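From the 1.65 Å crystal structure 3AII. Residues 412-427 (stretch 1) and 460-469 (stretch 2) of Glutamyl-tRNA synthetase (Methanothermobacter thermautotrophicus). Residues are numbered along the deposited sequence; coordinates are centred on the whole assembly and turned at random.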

# COMPACT_ATOMS: atom_id res chain seq x y z
N LYS A 412 36.91 12.34 8.70
CA LYS A 412 38.06 12.13 7.84
C LYS A 412 39.29 11.98 8.72
O LYS A 412 39.60 12.87 9.50
CB LYS A 412 38.24 13.29 6.86
CG LYS A 412 39.32 13.06 5.83
CD LYS A 412 39.41 14.23 4.85
CE LYS A 412 40.40 13.92 3.73
NZ LYS A 412 40.64 15.11 2.86
N LEU A 413 39.97 10.85 8.59
CA LEU A 413 41.08 10.52 9.46
C LEU A 413 42.29 10.00 8.68
O LEU A 413 42.15 9.17 7.78
CB LEU A 413 40.66 9.47 10.48
CG LEU A 413 39.57 9.88 11.48
CD1 LEU A 413 38.95 8.67 12.19
CD2 LEU A 413 40.18 10.85 12.48
N GLU A 414 43.47 10.49 9.04
CA GLU A 414 44.70 9.96 8.48
C GLU A 414 45.06 8.67 9.19
O GLU A 414 44.97 8.60 10.42
CB GLU A 414 45.84 10.97 8.69
CG GLU A 414 47.18 10.46 8.25
CD GLU A 414 48.25 11.52 8.34
OE1 GLU A 414 48.04 12.51 9.07
OE2 GLU A 414 49.29 11.36 7.67
N VAL A 415 45.45 7.64 8.44
CA VAL A 415 45.96 6.43 9.08
C VAL A 415 47.43 6.69 9.39
O VAL A 415 48.30 6.48 8.55
CB VAL A 415 45.78 5.18 8.19
CG1 VAL A 415 46.32 3.94 8.90
CG2 VAL A 415 44.30 5.00 7.84
N VAL A 416 47.70 7.19 10.59
CA VAL A 416 49.06 7.58 10.97
C VAL A 416 49.96 6.37 11.09
O VAL A 416 49.63 5.40 11.78
CB VAL A 416 49.05 8.35 12.30
CG1 VAL A 416 50.48 8.67 12.76
CG2 VAL A 416 48.22 9.63 12.16
N GLY A 417 51.09 6.39 10.40
CA GLY A 417 52.02 5.28 10.47
C GLY A 417 51.77 4.16 9.47
O GLY A 417 52.43 3.11 9.54
N LEU A 418 50.84 4.36 8.54
CA LEU A 418 50.63 3.38 7.48
C LEU A 418 51.96 3.18 6.74
O LEU A 418 52.54 4.15 6.24
CB LEU A 418 49.56 3.86 6.50
CG LEU A 418 49.20 2.92 5.35
CD1 LEU A 418 48.55 1.64 5.89
CD2 LEU A 418 48.27 3.63 4.36
N PRO A 419 52.46 1.94 6.70
CA PRO A 419 53.78 1.71 6.09
C PRO A 419 53.83 2.06 4.60
O PRO A 419 54.86 2.52 4.09
CB PRO A 419 54.01 0.20 6.29
CG PRO A 419 53.16 -0.14 7.49
CD PRO A 419 51.93 0.72 7.35
N GLY A 420 52.72 1.84 3.89
CA GLY A 420 52.66 2.14 2.47
C GLY A 420 51.27 1.83 1.97
O GLY A 420 50.45 1.33 2.73
N PRO A 421 51.01 2.11 0.69
CA PRO A 421 49.64 1.92 0.18
C PRO A 421 49.21 0.46 0.22
O PRO A 421 50.02 -0.46 0.08
CB PRO A 421 49.71 2.42 -1.27
CG PRO A 421 51.08 3.08 -1.41
CD PRO A 421 51.96 2.46 -0.38
N VAL A 422 47.92 0.26 0.42
CA VAL A 422 47.35 -1.08 0.46
C VAL A 422 46.19 -1.12 -0.52
O VAL A 422 45.28 -0.31 -0.44
CB VAL A 422 46.79 -1.39 1.86
CG1 VAL A 422 46.16 -2.77 1.88
CG2 VAL A 422 47.91 -1.27 2.91
N ARG A 423 46.25 -2.07 -1.45
CA ARG A 423 45.17 -2.26 -2.40
C ARG A 423 44.26 -3.37 -1.90
O ARG A 423 44.71 -4.50 -1.65
CB ARG A 423 45.73 -2.59 -3.79
CG ARG A 423 44.65 -2.74 -4.87
CD ARG A 423 45.28 -3.07 -6.22
NE ARG A 423 45.69 -4.47 -6.26
CZ ARG A 423 44.87 -5.48 -6.48
NH1 ARG A 423 43.58 -5.26 -6.73
NH2 ARG A 423 45.34 -6.73 -6.47
N VAL A 424 43.00 -3.03 -1.71
CA VAL A 424 42.02 -3.93 -1.12
C VAL A 424 41.04 -4.40 -2.19
O VAL A 424 40.55 -3.59 -2.97
CB VAL A 424 41.24 -3.18 -0.02
CG1 VAL A 424 40.19 -4.10 0.59
CG2 VAL A 424 42.20 -2.65 1.05
N GLU A 425 40.75 -5.70 -2.25
CA GLU A 425 39.64 -6.19 -3.09
C GLU A 425 38.53 -6.79 -2.25
O GLU A 425 38.78 -7.58 -1.33
CB GLU A 425 40.08 -7.24 -4.13
CG GLU A 425 40.94 -6.70 -5.25
CD GLU A 425 40.89 -7.55 -6.54
OE1 GLU A 425 40.16 -8.57 -6.60
OE2 GLU A 425 41.59 -7.19 -7.51
N ARG A 426 37.29 -6.46 -2.60
CA ARG A 426 36.14 -6.99 -1.90
C ARG A 426 35.02 -7.24 -2.91
O ARG A 426 34.69 -6.36 -3.71
CB ARG A 426 35.69 -6.02 -0.80
CG ARG A 426 34.44 -6.49 -0.03
CD ARG A 426 34.26 -5.65 1.25
NE ARG A 426 33.13 -6.11 2.05
CZ ARG A 426 33.16 -7.12 2.91
NH1 ARG A 426 32.07 -7.45 3.59
NH2 ARG A 426 34.28 -7.81 3.09
N PRO A 427 34.43 -8.45 -2.90
CA PRO A 427 33.36 -8.72 -3.87
C PRO A 427 32.19 -7.75 -3.82
O PRO A 427 31.72 -7.32 -2.75
CB PRO A 427 32.86 -10.11 -3.47
CG PRO A 427 34.08 -10.74 -2.85
CD PRO A 427 34.74 -9.64 -2.10
N LEU A 460 39.58 -1.96 9.60
CA LEU A 460 38.94 -1.44 8.40
C LEU A 460 38.75 -2.65 7.50
O LEU A 460 39.74 -3.31 7.14
CB LEU A 460 39.81 -0.39 7.71
CG LEU A 460 40.45 0.80 8.43
CD1 LEU A 460 40.58 1.98 7.47
CD2 LEU A 460 39.71 1.22 9.68
N ILE A 461 37.50 -2.95 7.15
CA ILE A 461 37.17 -4.23 6.51
C ILE A 461 38.08 -4.57 5.33
O ILE A 461 38.26 -3.75 4.44
CB ILE A 461 35.70 -4.28 6.10
CG1 ILE A 461 34.81 -4.32 7.34
CG2 ILE A 461 35.43 -5.49 5.16
CD1 ILE A 461 33.34 -4.09 7.05
N ASP A 462 38.67 -5.77 5.37
CA ASP A 462 39.57 -6.24 4.31
C ASP A 462 40.87 -5.46 4.13
O ASP A 462 41.62 -5.71 3.18
CB ASP A 462 38.81 -6.34 2.97
CG ASP A 462 37.85 -7.51 2.93
OD1 ASP A 462 37.99 -8.43 3.77
OD2 ASP A 462 36.95 -7.53 2.07
N ALA A 463 41.18 -4.54 5.05
CA ALA A 463 42.28 -3.61 4.82
C ALA A 463 43.38 -3.68 5.89
O ALA A 463 44.37 -4.38 5.71
CB ALA A 463 41.73 -2.18 4.69
N VAL A 464 43.20 -2.95 6.99
CA VAL A 464 44.25 -2.86 8.01
C VAL A 464 43.62 -2.75 9.38
O VAL A 464 42.44 -2.45 9.50
CB VAL A 464 45.16 -1.62 7.81
CG1 VAL A 464 45.99 -1.75 6.54
CG2 VAL A 464 44.32 -0.34 7.80
N ASN A 465 44.42 -2.97 10.42
CA ASN A 465 43.95 -2.81 11.78
C ASN A 465 44.55 -1.52 12.35
O ASN A 465 45.72 -1.25 12.14
CB ASN A 465 44.39 -4.00 12.63
CG ASN A 465 44.07 -5.33 11.97
OD1 ASN A 465 42.98 -5.51 11.44
ND2 ASN A 465 45.03 -6.25 11.98
N VAL A 466 43.72 -0.73 13.03
CA VAL A 466 44.18 0.54 13.56
C VAL A 466 43.67 0.70 14.98
O VAL A 466 42.81 -0.06 15.43
CB VAL A 466 43.65 1.70 12.73
CG1 VAL A 466 44.22 1.63 11.30
CG2 VAL A 466 42.11 1.68 12.72
N ILE A 467 44.21 1.70 15.69
CA ILE A 467 43.70 2.08 17.00
C ILE A 467 43.31 3.55 16.96
O ILE A 467 44.09 4.41 16.55
CB ILE A 467 44.73 1.79 18.11
CG1 ILE A 467 45.03 0.30 18.15
CG2 ILE A 467 44.20 2.26 19.47
CD1 ILE A 467 46.20 -0.07 18.97
N TYR A 468 42.07 3.82 17.35
CA TYR A 468 41.54 5.17 17.38
C TYR A 468 41.58 5.66 18.82
O TYR A 468 40.90 5.11 19.69
CB TYR A 468 40.10 5.18 16.83
CG TYR A 468 39.49 6.55 16.67
CD1 TYR A 468 40.18 7.58 16.04
CD2 TYR A 468 38.20 6.83 17.14
CE1 TYR A 468 39.62 8.83 15.88
CE2 TYR A 468 37.64 8.08 16.99
CZ TYR A 468 38.35 9.08 16.36
OH TYR A 468 37.80 10.33 16.19
N SER A 469 42.39 6.68 19.09
CA SER A 469 42.38 7.26 20.43
C SER A 469 42.92 8.67 20.41
O SER A 469 43.77 9.00 19.58
CB SER A 469 43.15 6.38 21.43
OG SER A 469 44.53 6.36 21.15

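Stretch 1 is a strand that is already under way at Lys 412, then a loop, then a second strand, 422-427, and stretch 2 runs from a tight turn into a strand ending at Ser 469. No backbone hydrogen bond links the stretches: the nearest CA atoms are 6.0 Å apart for Val 424 and Ala 463 and 7.6 Å for Val 415 and Val 466, so side chains fill the gap. A type II turn from Val 415 to Leu 418 begins the loop between the strands, closed by a weak hydrogen bond from Leu 418 N to Val 415 O (3.3 Å). Gly 417 sits at phi 88°, where a CB would jam against the preceding carbonyl O; the turn itself therefore calls for glycine. In stretch 2, Ala 463 N donates to Leu 460 O at 2.8 Å, and Leu 460 N to Val 464 O at 2.9 Å.

Strand alternation sets the pattern. Leu 413, Val 415, Val 422, Val 424 and Arg 426 point toward stretch 2, while Arg 423 and Glu 425 point away and pair with each other in a salt bridge, Arg 423 NH1 to Glu 425 OE2 at 2.9 Å. The inward residues make a mostly aliphatic layer. Val 415 CG1 meets Val 466 CG1 at 3.9 Å, and Val 464 CG1 receives both Val 422 CG2 (4.1 Å) and Leu 418 CD1 (4.3 Å). Val 424 packs closely on the turn, its CG2 3.7 Å from Ala 463 CB and its CG1 3.4 Å from Asp 462 O. At one end, Leu 413 CD1 lies 3.8 Å from Tyr 468 CE1.

The other end is polar. Arg 426 NH2 donates to Asp 462 OD2 at 2.9 Å and 159°, a salt bridge made near the guanidinium plane. That leaves a face free for Ile 461, whose CG2 lies 3.3 Å from Arg 426 NH2: one arginine serves both charge pairing and apolar packing.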